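Local atomic coordinates of organic hydroperoxide resistance protein (Legionella pneumophila, PDB entry 6MJN), a protein that probably reduces organic hydroperoxides with redox-active cysteines, as other members of the OsmC/Ohr family do, and so helps protect the bacterium from oxidative stress. Residues Phe57-Ala62 / Met85-Val89; Lys35-Ala39 / Gly49-Pro53; Ala68-Ala73 / Leu120-Ala124; Leu112-Glu118 / Ser143-Lys147. The contacts are given in a common frame with arbitrary orientation. Where two conformers were deposited one is given. Residues are numbered along the deposited sequence.

Contact 1. Residues Phe57-Ala62 / Met85-Val89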
loop_
_atom_site.group_PDB
_atom_site.type_symbol
_atom_site.label_atom_id
_atom_site.label_comp_id
_atom_site.label_asym_id
_atom_site.label_seq_id
_atom_site.Cartn_x
_atom_site.Cartn_y
_atom_site.Cartn_z
ATOM N N PHE B 57 -3.888 -0.833 1.049
ATOM C CA PHE B 57 -3.207 -1.067 -0.218
ATOM C C PHE B 57 -4.164 -0.839 -1.384
ATOM O O PHE B 57 -3.812 -0.170 -2.363
ATOM C CB PHE B 57 -2.647 -2.496 -0.257
ATOM C CG PHE B 57 -1.775 -2.755 -1.452
ATOM C CD1 PHE B 57 -0.430 -2.413 -1.410
ATOM C CD2 PHE B 57 -2.310 -3.279 -2.614
ATOM C CE1 PHE B 57 0.394 -2.627 -2.508
ATOM C CE2 PHE B 57 -1.508 -3.485 -3.723
ATOM C CZ PHE B 57 -0.146 -3.155 -3.666
ATOM N N ALA B 58 -5.397 -1.319 -1.255
ATOM C CA ALA B 58 -6.380 -1.097 -2.309
ATOM C C ALA B 58 -6.646 0.391 -2.497
ATOM O O ALA B 58 -6.744 0.882 -3.629
ATOM C CB ALA B 58 -7.673 -1.831 -1.984
ATOM N N ALA B 59 -6.775 1.124 -1.402
ATOM C CA ALA B 59 -7.075 2.549 -1.514
ATOM C C ALA B 59 -5.913 3.303 -2.144
ATOM O O ALA B 59 -6.111 4.114 -3.065
ATOM C CB ALA B 59 -7.404 3.118 -0.141
ATOM N N GLY B 60 -4.697 3.084 -1.632
ATOM C CA GLY B 60 -3.518 3.714 -2.228
ATOM C C GLY B 60 -3.342 3.375 -3.703
ATOM O O GLY B 60 -3.005 4.244 -4.511
ATOM N N TYR B 61 -3.559 2.109 -4.070
ATOM C CA TYR B 61 -3.384 1.696 -5.466
ATOM C C TYR B 61 -4.418 2.363 -6.378
ATOM O O TYR B 61 -4.069 2.890 -7.441
ATOM C CB TYR B 61 -3.476 0.169 -5.578
ATOM C CG TYR B 61 -2.793 -0.441 -6.780
ATOM C CD1 TYR B 61 -2.266 0.351 -7.789
ATOM C CD2 TYR B 61 -2.681 -1.826 -6.908
ATOM C CE1 TYR B 61 -1.627 -0.215 -8.878
ATOM C CE2 TYR B 61 -2.055 -2.397 -7.991
ATOM C CZ TYR B 61 -1.533 -1.587 -8.970
ATOM O OH TYR B 61 -0.919 -2.151 -10.051
ATOM N N ALA B 62 -5.688 2.376 -5.969
ATOM C CA ALA B 62 -6.719 3.025 -6.790
ATOM C C ALA B 62 -6.380 4.488 -7.039
ATOM O O ALA B 62 -6.511 4.991 -8.164
ATOM C CB ALA B 62 -8.090 2.905 -6.124
ATOM N N MET B 85 -11.450 5.131 -10.477
ATOM C CA MET B 85 -10.610 3.955 -10.391
ATOM C C MET B 85 -11.105 3.054 -9.267
ATOM O O MET B 85 -11.290 3.515 -8.136
ATOM C CB MET B 85 -9.167 4.379 -10.125
ATOM C CG MET B 85 -8.150 3.389 -10.557
ATOM S SD MET B 85 -8.209 3.112 -12.340
ATOM C CE MET B 85 -7.807 1.366 -12.200
ATOM N N THR B 86 -11.312 1.787 -9.594
ATOM C CA THR B 86 -11.663 0.731 -8.658
ATOM C C THR B 86 -10.474 -0.219 -8.546
ATOM O O THR B 86 -9.901 -0.622 -9.565
ATOM C CB THR B 86 -12.893 -0.039 -9.155
ATOM O OG1 THR B 86 -14.012 0.854 -9.262
ATOM C CG2 THR B 86 -13.250 -1.151 -8.203
ATOM N N SER B 87 -10.102 -0.572 -7.322
ATOM C CA SER B 87 -9.102 -1.608 -7.088
ATOM C C SER B 87 -9.736 -2.678 -6.220
ATOM O O SER B 87 -10.457 -2.371 -5.271
ATOM C CB SER B 87 -7.861 -1.056 -6.388
ATOM O OG SER B 87 -8.197 -0.671 -5.074
ATOM N N GLU B 88 -9.497 -3.931 -6.560
ATOM C CA GLU B 88 -9.961 -5.033 -5.735
ATOM C C GLU B 88 -8.741 -5.838 -5.323
ATOM O O GLU B 88 -7.990 -6.312 -6.183
ATOM C CB GLU B 88 -10.960 -5.887 -6.489
ATOM C CG GLU B 88 -11.405 -7.104 -5.710
ATOM C CD GLU B 88 -12.301 -7.994 -6.544
ATOM O OE1 GLU B 88 -13.332 -7.500 -7.032
ATOM O OE2 GLU B 88 -11.958 -9.178 -6.732
ATOM N N VAL B 89 -8.536 -5.971 -4.022
ATOM C CA VAL B 89 -7.331 -6.587 -3.477
ATOM C C VAL B 89 -7.747 -7.805 -2.672
ATOM O O VAL B 89 -8.643 -7.720 -1.821
ATOM C CB VAL B 89 -6.534 -5.595 -2.619
ATOM C CG1 VAL B 89 -5.441 -6.326 -1.791
ATOM C CG2 VAL B 89 -5.920 -4.510 -3.536
#
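Ser87 takes the p rotamer (chi1 68°), which sets its hydroxyl against the helix backbone: Ser87 OG donates a 2.6 Å hydrogen bond to Ala58 O. Ala58 O already accepts from Ala62 N at 3.0 Å, so the serine adds a second donor without breaking the helical bond. Val89, in the t rotamer, brings CG2 to 3.6 Å from Ala58 CB and to 3.9 Å from Phe57 CD2, meeting the ring at its edge. This is helix-on-sheet packing of the OsmC-like fold: alternate strand residues Met85, Ser87 and Val89 face the central helix, which presents Ala58 and Ala62, one turn apart, and the short segments run at 148°. Met85 starts toward the helix, its CG 3.3 Å from Ala62 O, but with chi1 t and chi2 p its end turns aside, to Phe65 and Ile69 further along helix 53-76. Phe57 and Tyr61, both t, point sideways; Tyr61 OH bonds Ser131 OG, while Phe57 meets Tyr130 of the second subunit edge-to-face.

Contact 2. Residues Lys35-Ala39 / Gly49-Pro53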
loop_
_atom_site.group_PDB
_atom_site.type_symbol
_atom_site.label_atom_id
_atom_site.label_comp_id
_atom_site.label_asym_id
_atom_site.label_seq_id
_atom_site.Cartn_x
_atom_site.Cartn_y
_atom_site.Cartn_z
ATOM N N LYS B 35 -4.419 8.924 10.672
ATOM C CA LYS B 35 -4.518 8.344 12.017
ATOM C C LYS B 35 -5.638 7.314 11.968
ATOM O O LYS B 35 -6.800 7.692 11.780
ATOM C CB LYS B 35 -4.828 9.411 13.081
ATOM C CG LYS B 35 -3.731 10.461 13.336
ATOM C CD LYS B 35 -4.118 11.436 14.476
ATOM C CE LYS B 35 -3.068 12.523 14.623
ATOM N NZ LYS B 35 -3.393 13.515 15.699
ATOM N N LEU B 36 -5.312 6.033 12.151
ATOM C CA LEU B 36 -6.245 4.962 11.803
ATOM C C LEU B 36 -6.262 3.851 12.842
ATOM O O LEU B 36 -5.210 3.317 13.197
ATOM C CB LEU B 36 -5.892 4.348 10.448
ATOM C CG LEU B 36 -5.980 5.210 9.201
ATOM C CD1 LEU B 36 -5.412 4.394 8.063
ATOM C CD2 LEU B 36 -7.420 5.599 8.942
ATOM N N ASP B 37 -7.458 3.491 13.305
ATOM C CA ASP B 37 -7.650 2.246 14.037
ATOM C C ASP B 37 -7.688 1.085 13.056
ATOM O O ASP B 37 -8.107 1.241 11.909
ATOM C CB ASP B 37 -8.951 2.273 14.835
ATOM C CG ASP B 37 -8.882 3.168 16.061
ATOM O OD1 ASP B 37 -7.769 3.467 16.541
ATOM O OD2 ASP B 37 -9.955 3.557 16.565
ATOM N N LEU B 38 -7.267 -0.086 13.524
ATOM C CA LEU B 38 -7.168 -1.288 12.717
ATOM C C LEU B 38 -7.994 -2.400 13.346
ATOM O O LEU B 38 -8.184 -2.440 14.562
ATOM C CB LEU B 38 -5.713 -1.756 12.603
ATOM C CG LEU B 38 -4.740 -0.711 12.074
ATOM C CD1 LEU B 38 -3.293 -1.119 12.306
ATOM C CD2 LEU B 38 -5.034 -0.554 10.593
ATOM N N ALA B 39 -8.467 -3.324 12.517
ATOM C CA ALA B 39 -9.095 -4.527 13.043
ATOM C C ALA B 39 -8.976 -5.637 12.016
ATOM O O ALA B 39 -9.001 -5.393 10.810
ATOM C CB ALA B 39 -10.569 -4.298 13.405
ATOM N N GLY B 49 -14.988 -3.671 11.809
ATOM C CA GLY B 49 -15.314 -2.389 12.397
ATOM C C GLY B 49 -14.224 -1.343 12.292
ATOM O O GLY B 49 -14.406 -0.231 12.811
ATOM N N ALA B 50 -13.097 -1.674 11.665
ATOM C CA ALA B 50 -12.031 -0.729 11.331
ATOM C C ALA B 50 -11.284 -1.256 10.108
ATOM O O ALA B 50 -11.503 -2.387 9.665
ATOM C CB ALA B 50 -11.074 -0.518 12.507
ATOM N N THR B 51 -10.377 -0.434 9.565
ATOM C CA THR B 51 -9.694 -0.806 8.329
ATOM C C THR B 51 -8.541 -1.772 8.617
ATOM O O THR B 51 -8.317 -2.197 9.754
ATOM C CB THR B 51 -9.213 0.438 7.582
ATOM O OG1 THR B 51 -8.859 0.084 6.231
ATOM C CG2 THR B 51 -8.005 1.040 8.253
ATOM N N ASN B 52 -7.804 -2.132 7.567
ATOM C CA ASN B 52 -6.756 -3.147 7.637
ATOM C C ASN B 52 -5.760 -2.889 6.504
ATOM O O ASN B 52 -6.036 -2.099 5.585
ATOM C CB ASN B 52 -7.354 -4.565 7.538
ATOM C CG ASN B 52 -8.199 -4.745 6.297
ATOM O OD1 ASN B 52 -7.679 -4.690 5.195
ATOM N ND2 ASN B 52 -9.506 -4.985 6.474
ATOM N N PRO B 53 -4.591 -3.549 6.527
ATOM C CA PRO B 53 -3.599 -3.308 5.462
ATOM C C PRO B 53 -4.084 -3.598 4.043
ATOM O O PRO B 53 -3.582 -2.954 3.121
ATOM C CB PRO B 53 -2.437 -4.237 5.851
ATOM C CG PRO B 53 -2.546 -4.328 7.353
ATOM C CD PRO B 53 -4.030 -4.392 7.606
HETATM O O HOH W 1 -10.117 2.342 10.754
HETATM O O HOH W 2 -10.898 -4.943 8.956
#
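Backbone contacts centre on Thr51 O. It accepts a hydrogen bond from Ala39 N at 3.0 Å, close to straight at 158°, and a CA-H...O contact from Leu38 CA at 3.3 Å. Two waters fill the gaps where the main chains stand further apart. Water 1 donates to Asp37 O (2.6 Å) and accepts from Thr51 N (3.0 Å); water 2 donates to Ala39 O and Ala50 O, both at 2.7 Å, and accepts from Asn52 ND2 at 2.8 Å. Apolar contacts add to this: Ala39 CB meets Ala50 CB at 3.9 Å, and Thr51 CG2 lies 4.1 Å from Leu38 CD2 and 4.2 Å from Leu36 CD1. Polar side chains also bond beyond the pair. Asp37 OD1 is hydrogen-bonded to His26 ND1, Asn52 is the N-cap of helix 53-76, its OD1 accepting from Gln55 N, and Thr51 OG1 also bonds Gln55. The second subunit closes in with Leu34 against Leu36 and Thr51, and Tyr13 OH bonded to Asn52 ND2. The contact thus ties the end of strand 35-37, edge of the small antiparallel sheet and paired with strand 26-29, to the start of the long helix 53-76.

Contact 3. Residues Ala68-Ala73 / Leu120-Ala124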
loop_
_atom_site.group_PDB
_atom_site.type_symbol
_atom_site.label_atom_id
_atom_site.label_comp_id
_atom_site.label_asym_id
_atom_site.label_seq_id
_atom_site.Cartn_x
_atom_site.Cartn_y
_atom_site.Cartn_z
ATOM N N ALA B 68 -1.963 8.250 -12.355
ATOM C CA ALA B 68 -1.121 7.918 -13.503
ATOM C C ALA B 68 -1.892 8.017 -14.818
ATOM O O ALA B 68 -1.327 8.417 -15.845
ATOM C CB ALA B 68 -0.531 6.520 -13.340
ATOM N N ILE B 69 -3.171 7.628 -14.808
ATOM C CA ILE B 69 -4.038 7.862 -15.964
ATOM C C ILE B 69 -4.102 9.349 -16.288
ATOM O O ILE B 69 -3.935 9.764 -17.443
ATOM C CB ILE B 69 -5.446 7.293 -15.712
ATOM C CG1 ILE B 69 -5.406 5.765 -15.608
ATOM C CG2 ILE B 69 -6.402 7.761 -16.823
ATOM C CD1 ILE B 69 -6.798 5.121 -15.293
ATOM N N ARG B 70 -4.383 10.177 -15.278
ATOM C CA ARG B 70 -4.471 11.612 -15.529
ATOM C C ARG B 70 -3.142 12.162 -16.036
ATOM O O ARG B 70 -3.119 13.035 -16.911
ATOM C CB ARG B 70 -4.926 12.349 -14.265
ATOM C CG ARG B 70 -6.340 11.995 -13.841
ATOM C CD ARG B 70 -6.849 12.862 -12.703
ATOM N NE ARG B 70 -8.147 12.406 -12.205
ATOM C CZ ARG B 70 -9.323 12.869 -12.627
ATOM N NH1 ARG B 70 -9.382 13.813 -13.561
ATOM N NH2 ARG B 70 -10.449 12.385 -12.109
ATOM N N HIS B 71 -2.022 11.634 -15.529
ATOM C CA HIS B 71 -0.715 12.148 -15.939
ATOM C C HIS B 71 -0.412 11.801 -17.396
ATOM O O HIS B 71 0.011 12.662 -18.177
ATOM C CB HIS B 71 0.375 11.597 -15.009
ATOM C CG HIS B 71 1.769 11.878 -15.481
ATOM N ND1 HIS B 71 2.388 13.094 -15.288
ATOM C CD2 HIS B 71 2.662 11.105 -16.145
ATOM C CE1 HIS B 71 3.603 13.058 -15.810
ATOM N NE2 HIS B 71 3.791 11.864 -16.342
ATOM N N VAL B 72 -0.616 10.539 -17.778
ATOM C CA VAL B 72 -0.374 10.143 -19.161
ATOM C C VAL B 72 -1.263 10.941 -20.112
ATOM O O VAL B 72 -0.817 11.389 -21.173
ATOM C CB VAL B 72 -0.589 8.626 -19.324
ATOM C CG1 VAL B 72 -0.601 8.242 -20.806
ATOM C CG2 VAL B 72 0.490 7.868 -18.591
ATOM N N ALA B 73 -2.527 11.146 -19.746
ATOM C CA ALA B 73 -3.436 11.862 -20.638
ATOM C C ALA B 73 -2.995 13.305 -20.827
ATOM O O ALA B 73 -3.115 13.861 -21.925
ATOM C CB ALA B 73 -4.864 11.806 -20.095
ATOM N N LEU B 120 -4.669 3.963 -23.106
ATOM C CA LEU B 120 -4.273 4.912 -22.073
ATOM C C LEU B 120 -4.018 4.201 -20.750
ATOM O O LEU B 120 -3.017 4.473 -20.071
ATOM C CB LEU B 120 -5.358 5.982 -21.927
ATOM C CG LEU B 120 -5.372 6.893 -20.701
ATOM C CD1 LEU B 120 -4.052 7.622 -20.515
ATOM C CD2 LEU B 120 -6.498 7.892 -20.865
ATOM N N VAL B 121 -4.915 3.288 -20.374
ATOM C CA VAL B 121 -4.750 2.530 -19.138
ATOM C C VAL B 121 -3.476 1.700 -19.187
ATOM O O VAL B 121 -2.743 1.608 -18.193
ATOM C CB VAL B 121 -6.009 1.672 -18.892
ATOM C CG1 VAL B 121 -5.735 0.532 -17.889
ATOM C CG2 VAL B 121 -7.147 2.584 -18.444
ATOM N N ALA B 122 -3.174 1.102 -20.345
ATOM C CA ALA B 122 -1.948 0.315 -20.460
ATOM C C ALA B 122 -0.714 1.169 -20.198
ATOM O O ALA B 122 0.234 0.716 -19.543
ATOM C CB ALA B 122 -1.857 -0.337 -21.840
ATOM N N LYS B 123 -0.695 2.397 -20.725
ATOM C CA LYS B 123 0.441 3.285 -20.497
ATOM C C LYS B 123 0.524 3.711 -19.041
ATOM O O LYS B 123 1.625 3.808 -18.481
ATOM C CB LYS B 123 0.337 4.518 -21.395
ATOM C CG LYS B 123 0.514 4.251 -22.870
ATOM C CD LYS B 123 0.567 5.573 -23.631
ATOM C CE LYS B 123 0.410 5.386 -25.134
ATOM N NZ LYS B 123 -0.974 4.990 -25.476
ATOM N N ALA B 124 -0.628 3.981 -18.415
ATOM C CA ALA B 124 -0.634 4.365 -17.010
ATOM C C ALA B 124 -0.044 3.263 -16.137
ATOM O O ALA B 124 0.701 3.547 -15.199
ATOM C CB ALA B 124 -2.055 4.712 -16.566
#
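Leu120 lays its CD1 methyl against Val72 CG1 at 3.5 Å and reaches on to the backbone of the long helix, where CD1 is 3.7 Å from Ile69 O and 3.9 Å from Ala73 N. Its CA-to-CB bond points sideways, but the t,p rotamer swings the isobutyl end in toward the partner helix. Beside it, Ile69 covers three residues: its CG2 touches Leu120 CD2 (4.0 Å), its CD1 touches Val121 CG2 (4.1 Å), and its CG1 lies 3.6 Å from Ala124 CB. The small Ala124 is where the backbones come nearest, with 5.0 Å between Ile69 CA and Ala124 CA, and it also meets Ala68, CB to CB, at 4.0 Å. Lys123 contributes its aliphatic base, with CB 3.9 Å from Val72 CG1, before its chain leads away. No hydrogen bond joins the two segments; helix-helix packing by aliphatic surfaces holds them, the axes crossing at 109° with an 8.5 Å closest approach. Leu80 in a loop packs on Ile69, Ala73 and Leu120, and the mixed sheet supplies Val83 and Met85 of strand 82-93 to Ile69, and Ala107 of strand 99-110 to Ile69 and Val121.

Contact 4. Residues Leu112-Glu118 / Ser143-Lys147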
loop_
_atom_site.group_PDB
_atom_site.type_symbol
_atom_site.label_atom_id
_atom_site.label_comp_id
_atom_site.label_asym_id
_atom_site.label_seq_id
_atom_site.Cartn_x
_atom_site.Cartn_y
_atom_site.Cartn_z
ATOM N N LEU B 112 -13.290 9.130 -24.149
ATOM C CA LEU B 112 -12.521 8.359 -25.112
ATOM C C LEU B 112 -13.358 7.194 -25.609
ATOM O O LEU B 112 -14.287 6.743 -24.926
ATOM C CB LEU B 112 -11.233 7.814 -24.488
ATOM C CG LEU B 112 -10.272 8.844 -23.904
ATOM C CD1 LEU B 112 -9.075 8.113 -23.310
ATOM C CD2 LEU B 112 -9.842 9.822 -24.959
ATOM N N ASN B 113 -13.025 6.700 -26.806
ATOM C CA ASN B 113 -13.649 5.452 -27.221
ATOM C C ASN B 113 -12.945 4.291 -26.496
ATOM O O ASN B 113 -11.926 4.472 -25.806
ATOM C CB ASN B 113 -13.688 5.333 -28.764
ATOM C CG ASN B 113 -12.304 5.200 -29.420
ATOM O OD1 ASN B 113 -11.481 4.374 -29.024
ATOM N ND2 ASN B 113 -12.072 5.999 -30.466
ATOM N N GLN B 114 -13.550 3.102 -26.567
ATOM C CA GLN B 114 -13.063 1.977 -25.764
ATOM C C GLN B 114 -11.597 1.658 -26.069
ATOM O O GLN B 114 -10.794 1.434 -25.152
ATOM C CB GLN B 114 -13.937 0.743 -26.011
ATOM C CG GLN B 114 -13.493 -0.506 -25.246
ATOM C CD GLN B 114 -13.760 -0.406 -23.761
ATOM O OE1 GLN B 114 -14.662 0.308 -23.334
ATOM N NE2 GLN B 114 -12.964 -1.124 -22.960
ATOM N N ASN B 115 -11.221 1.653 -27.346
ATOM C CA ASN B 115 -9.839 1.308 -27.695
ATOM C C ASN B 115 -8.852 2.357 -27.185
ATOM O O ASN B 115 -7.818 2.014 -26.595
ATOM C CB ASN B 115 -9.709 1.114 -29.208
ATOM C CG ASN B 115 -10.303 -0.204 -29.682
ATOM O OD1 ASN B 115 -10.523 -1.121 -28.889
ATOM N ND2 ASN B 115 -10.562 -0.305 -30.980
ATOM N N GLU B 116 -9.154 3.644 -27.399
ATOM C CA GLU B 116 -8.342 4.724 -26.840
ATOM C C GLU B 116 -8.153 4.569 -25.342
ATOM O O GLU B 116 -7.055 4.792 -24.818
ATOM C CB GLU B 116 -8.990 6.084 -27.115
ATOM C CG GLU B 116 -8.916 6.549 -28.554
ATOM C CD GLU B 116 -9.765 7.800 -28.815
ATOM O OE1 GLU B 116 -10.730 8.059 -28.050
ATOM O OE2 GLU B 116 -9.467 8.523 -29.788
ATOM N N ALA B 117 -9.225 4.226 -24.631
ATOM C CA ALA B 117 -9.138 4.083 -23.184
ATOM C C ALA B 117 -8.255 2.900 -22.803
ATOM O O ALA B 117 -7.483 2.983 -21.844
ATOM C CB ALA B 117 -10.536 3.926 -22.588
ATOM N N GLU B 118 -8.353 1.794 -23.544
ATOM C CA GLU B 118 -7.526 0.627 -23.240
ATOM C C GLU B 118 -6.048 0.942 -23.406
ATOM O O GLU B 118 -5.218 0.492 -22.605
ATOM C CB GLU B 118 -7.939 -0.560 -24.111
ATOM C CG GLU B 118 -9.356 -0.983 -23.786
ATOM C CD GLU B 118 -9.885 -2.136 -24.585
ATOM O OE1 GLU B 118 -9.394 -2.390 -25.708
ATOM O OE2 GLU B 118 -10.830 -2.771 -24.078
ATOM N N SER B 143 -9.077 -3.850 -16.324
ATOM C CA SER B 143 -10.216 -3.705 -17.219
ATOM C C SER B 143 -10.562 -2.232 -17.297
ATOM O O SER B 143 -10.214 -1.439 -16.411
ATOM C CB SER B 143 -11.420 -4.526 -16.758
ATOM O OG SER B 143 -11.889 -4.087 -15.492
ATOM N N VAL B 144 -11.242 -1.844 -18.370
ATOM C CA VAL B 144 -11.594 -0.445 -18.533
ATOM C C VAL B 144 -12.966 -0.349 -19.178
ATOM O O VAL B 144 -13.332 -1.145 -20.049
ATOM C CB VAL B 144 -10.523 0.315 -19.340
ATOM C CG1 VAL B 144 -10.290 -0.369 -20.641
ATOM C CG2 VAL B 144 -10.926 1.770 -19.551
ATOM N N SER B 145 -13.749 0.604 -18.688
ATOM C CA SER B 145 -15.062 0.901 -19.238
ATOM C C SER B 145 -15.088 2.373 -19.609
ATOM O O SER B 145 -14.404 3.195 -18.983
ATOM C CB SER B 145 -16.168 0.597 -18.230
ATOM O OG SER B 145 -16.178 -0.781 -17.910
ATOM N N VAL B 146 -15.849 2.705 -20.646
ATOM C CA VAL B 146 -15.996 4.093 -21.036
ATOM C C VAL B 146 -17.473 4.447 -20.923
ATOM O O VAL B 146 -18.343 3.575 -20.863
ATOM C CB VAL B 146 -15.448 4.381 -22.455
ATOM C CG1 VAL B 146 -13.933 4.160 -22.475
ATOM C CG2 VAL B 146 -16.119 3.496 -23.488
ATOM N N LYS B 147 -17.745 5.742 -20.862
ATOM C CA LYS B 147 -19.117 6.213 -20.711
ATOM C C LYS B 147 -19.204 7.685 -21.084
ATOM O O LYS B 147 -18.224 8.262 -21.555
ATOM C CB LYS B 147 -19.622 5.989 -19.286
ATOM O OXT LYS B 147 -20.249 8.321 -20.933
HETATM O O HOH W 3 -17.100 0.433 -21.842
#
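A capping box starts helix 114-125 just where it packs on the last strand of the chain. Asn113, the N-cap, accepts from Glu116 N through OD1 (2.9 Å), and Glu116 OE1 answers by accepting from Asn113 N (2.9 Å). One turn of the helix then faces strand 140-146. Ala117 CB touches two valines, 3.4 Å from Val146 CG1 and 3.7 Å from Val144 CG2, while Glu118 CG lies 3.3 Å from Val144 CG1. Gln114 supplies the polar link at the margin: NE2 donates to Val144 O at 2.9 Å and to Glu118 OE2 at 2.9 Å, and OE1 accepts from water 3 at 2.9 Å, which in turn accepts from Val146 N at 2.9 Å. Ser145 points its CA-to-CB bond away from the helix; the backbones of Ser143 and Ser145 pair with strand 99-110. That neighbour runs parallel to 140-146, and the connection through helices 114-125 and 129-134 makes this a beta-alpha-beta crossover, here closing the C-terminal part of the OsmC-like fold.

Overall arrangement
Two helices string the contacts together. Helix 53-76 serves contacts 1 and 3, whose centres are about 16 Å apart and which touch where Met85 SD packs on Ile69 CD1 at 3.8 Å; helix 114-125 serves contacts 3 and 4, centres about 12 Å apart, joined by Leu120 CD2 and Leu112 CD1 at 3.6 Å. Contacts 1 and 4 reach the same mixed sheet. Contact 2 stands at the far end, its centre about 34 Å from that of contact 4, and leads directly into the long helix of contact 1; both meet the second subunit. In this family a reactive cysteine sits on that central helix, so contacts 1 and 3 probably flank the redox site along the helix.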